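Local structure of probable mannosyltransferase KTR4 (Saccharomyces cerevisiae, 5A07) at residues 256-261 / 371-376. The protein is a probable mannosyltransferase of yeast, whose lumenal part belongs to a glycosyltransferase family of the GT-A class. Residues are numbered along the deposited sequence; the frame is centred on the assembly and turned at random.
Sequences YGFVLN and IHWFRD
Tyr256 to Phe258 and Ile371 to Trp373 run side by side as parallel strands, their short axes 4.7 Å apart at closest approach and 24° from parallel, joined by three backbone hydrogen bonds, from His372 N to Tyr256 O, Phe258 N to His372 O and Phe374 N to Phe258 O. His372 thus bonds to Tyr256 and Phe258, the residues flanking its partner Gly257, as in any parallel pair.

On one face of the sheet, Phe258 buries the largest area of any residue in the contact. With CG held between its backbone N and carbonyl carbon (chi1 75°), the ring leans across to the partner strand, where Trp373 CA sits over one face, 4.1 Å from the ring centroid, and Trp373 CB lies 3.6 Å from Phe258 CZ. The five-membered ring of Trp373 is nearly parallel to it, planes at 13°, yet slid so far that the two barely overlap. Ile371 CG2 touches both the Phe258 ring and the edge of the Tyr256 ring, whose hydroxyl is bonded to Glu322.

Beyond the backbone ladder, Trp373 NE1 hydrogen-bonds Val259 O at 3.1 Å, approaching from above the carbonyl plane. On the other face, the edge of Phe374 lies 3.8 Å from Gly257 CA through CE2, filling the side where Gly257 carries no side chain, while His372 CD2 covers the centre of one face of the Phe374 ring.

Phe374, which makes the last rung, also centres an inverse gamma turn, with a weak Arg375 N to Trp373 O bond. Through the ladder, strand 371-373 is a parallel partner of strand 256-262 in the mixed sheet, consistent with the GT-A fold.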
loop_
_atom_site.group_PDB
_atom_site.type_symbol
_atom_site.label_atom_id
_atom_site.label_comp_id
_atom_site.label_asym_id
_atom_site.label_seq_id
_atom_site.Cartn_x
_atom_site.Cartn_y
_atom_site.Cartn_z
ATOM N N TYR B 256 -8.498 4.471 -2.131
ATOM C CA TYR B 256 -7.168 4.056 -1.733
ATOM C C TYR B 256 -6.203 5.198 -2.029
ATOM O O TYR B 256 -6.313 5.863 -3.068
ATOM C CB TYR B 256 -6.756 2.800 -2.458
ATOM C CG TYR B 256 -5.506 2.134 -1.868
ATOM C CD1 TYR B 256 -5.598 1.370 -0.711
ATOM C CD2 TYR B 256 -4.284 2.273 -2.439
ATOM C CE1 TYR B 256 -4.481 0.780 -0.158
ATOM C CE2 TYR B 256 -3.160 1.639 -1.897
ATOM C CZ TYR B 256 -3.292 0.888 -0.762
ATOM O OH TYR B 256 -2.206 0.277 -0.220
ATOM N N GLY B 257 -5.291 5.417 -1.102
ATOM C CA GLY B 257 -4.228 6.382 -1.244
ATOM C C GLY B 257 -2.869 5.781 -0.971
ATOM O O GLY B 257 -2.694 5.015 0.017
ATOM N N PHE B 258 -1.896 6.123 -1.831
ATOM C CA PHE B 258 -0.560 5.631 -1.712
ATOM C C PHE B 258 0.437 6.754 -1.986
ATOM O O PHE B 258 0.094 7.797 -2.549
ATOM C CB PHE B 258 -0.322 4.435 -2.654
ATOM C CG PHE B 258 -0.167 4.806 -4.122
ATOM C CD1 PHE B 258 -1.255 4.993 -4.917
ATOM C CD2 PHE B 258 1.077 4.976 -4.682
ATOM C CE1 PHE B 258 -1.115 5.344 -6.260
ATOM C CE2 PHE B 258 1.229 5.341 -6.015
ATOM C CZ PHE B 258 0.121 5.532 -6.784
ATOM N N VAL B 259 1.663 6.506 -1.582
ATOM C CA VAL B 259 2.798 7.387 -1.881
ATOM C C VAL B 259 3.933 6.799 -2.726
ATOM O O VAL B 259 4.635 7.574 -3.466
ATOM C CB VAL B 259 3.419 8.083 -0.636
ATOM C CG1 VAL B 259 2.469 9.052 0.014
ATOM C CG2 VAL B 259 3.903 7.077 0.391
ATOM N N LEU B 260 4.166 5.494 -2.587
ATOM C CA LEU B 260 5.278 4.842 -3.184
ATOM C C LEU B 260 4.775 3.557 -3.899
ATOM O O LEU B 260 3.843 2.918 -3.428
ATOM C CB LEU B 260 6.371 4.486 -2.124
ATOM C CG LEU B 260 7.115 5.737 -1.636
ATOM C CD1 LEU B 260 7.847 5.538 -0.310
ATOM C CD2 LEU B 260 8.069 6.234 -2.729
ATOM N N ASN B 261 5.426 3.178 -4.989
ATOM C CA ASN B 261 4.908 2.140 -5.912
ATOM C C ASN B 261 6.130 1.392 -6.415
ATOM O O ASN B 261 6.969 1.972 -7.073
ATOM C CB ASN B 261 4.185 2.924 -7.031
ATOM C CG ASN B 261 3.347 2.064 -7.928
ATOM O OD1 ASN B 261 3.818 1.052 -8.503
ATOM N ND2 ASN B 261 2.097 2.487 -8.107
ATOM N N ILE B 371 -8.012 5.350 -7.229
ATOM C CA ILE B 371 -6.789 5.061 -6.464
ATOM C C ILE B 371 -5.894 6.315 -6.619
ATOM O O ILE B 371 -5.554 6.726 -7.770
ATOM C CB ILE B 371 -6.094 3.801 -6.974
ATOM C CG1 ILE B 371 -7.028 2.574 -6.825
ATOM C CG2 ILE B 371 -4.780 3.636 -6.262
ATOM C CD1 ILE B 371 -6.480 1.355 -7.459
ATOM N N HIS B 372 -5.656 7.009 -5.520
ATOM C CA HIS B 372 -5.070 8.331 -5.512
ATOM C C HIS B 372 -3.593 8.230 -5.122
ATOM O O HIS B 372 -3.287 7.723 -4.014
ATOM C CB HIS B 372 -5.794 9.238 -4.549
ATOM C CG HIS B 372 -5.269 10.627 -4.481
ATOM N ND1 HIS B 372 -5.506 11.559 -5.470
ATOM C CD2 HIS B 372 -4.507 11.252 -3.558
ATOM C CE1 HIS B 372 -4.893 12.692 -5.174
ATOM N NE2 HIS B 372 -4.293 12.544 -4.004
ATOM N N TRP B 373 -2.732 8.899 -5.889
ATOM C CA TRP B 373 -1.322 9.085 -5.537
ATOM C C TRP B 373 -1.130 10.406 -4.777
ATOM O O TRP B 373 -1.274 11.503 -5.347
ATOM C CB TRP B 373 -0.431 9.066 -6.789
ATOM C CG TRP B 373 1.022 9.250 -6.529
ATOM C CD1 TRP B 373 1.689 8.842 -5.445
ATOM C CD2 TRP B 373 1.983 9.774 -7.405
ATOM N NE1 TRP B 373 3.012 9.156 -5.530
ATOM C CE2 TRP B 373 3.217 9.753 -6.732
ATOM C CE3 TRP B 373 1.931 10.305 -8.701
ATOM C CZ2 TRP B 373 4.388 10.187 -7.315
ATOM C CZ3 TRP B 373 3.072 10.750 -9.266
ATOM C CH2 TRP B 373 4.299 10.678 -8.584
ATOM N N PHE B 374 -0.806 10.294 -3.477
ATOM C CA PHE B 374 -0.686 11.447 -2.598
ATOM C C PHE B 374 0.687 12.066 -2.794
ATOM O O PHE B 374 1.599 11.936 -1.949
ATOM C CB PHE B 374 -0.896 11.050 -1.118
ATOM C CG PHE B 374 -2.324 11.104 -0.693
ATOM C CD1 PHE B 374 -2.963 12.315 -0.557
ATOM C CD2 PHE B 374 -3.049 9.916 -0.458
ATOM C CE1 PHE B 374 -4.320 12.359 -0.195
ATOM C CE2 PHE B 374 -4.371 9.983 -0.094
ATOM C CZ PHE B 374 -5.022 11.200 0.033
ATOM N N ARG B 375 0.842 12.767 -3.912
ATOM C CA ARG B 375 2.126 13.360 -4.268
ATOM C C ARG B 375 2.619 14.302 -3.170
ATOM O O ARG B 375 3.839 14.427 -2.951
ATOM C CB ARG B 375 2.029 14.107 -5.621
ATOM C CG ARG B 375 1.853 13.156 -6.807
ATOM C CD ARG B 375 1.521 13.942 -8.063
ATOM N NE ARG B 375 2.681 14.716 -8.569
ATOM C CZ ARG B 375 2.627 15.545 -9.607
ATOM N NH1 ARG B 375 1.477 15.693 -10.313
ATOM N NH2 ARG B 375 3.696 16.226 -9.959
ATOM N N ASP B 376 1.695 14.963 -2.512
ATOM C CA ASP B 376 2.013 15.993 -1.550
ATOM C C ASP B 376 2.469 15.443 -0.202
ATOM O O ASP B 376 2.974 16.252 0.626
ATOM C CB ASP B 376 0.832 17.000 -1.336
ATOM C CG ASP B 376 -0.523 16.305 -0.995
ATOM O OD1 ASP B 376 -0.764 15.078 -1.339
ATOM O OD2 ASP B 376 -1.415 16.978 -0.417
#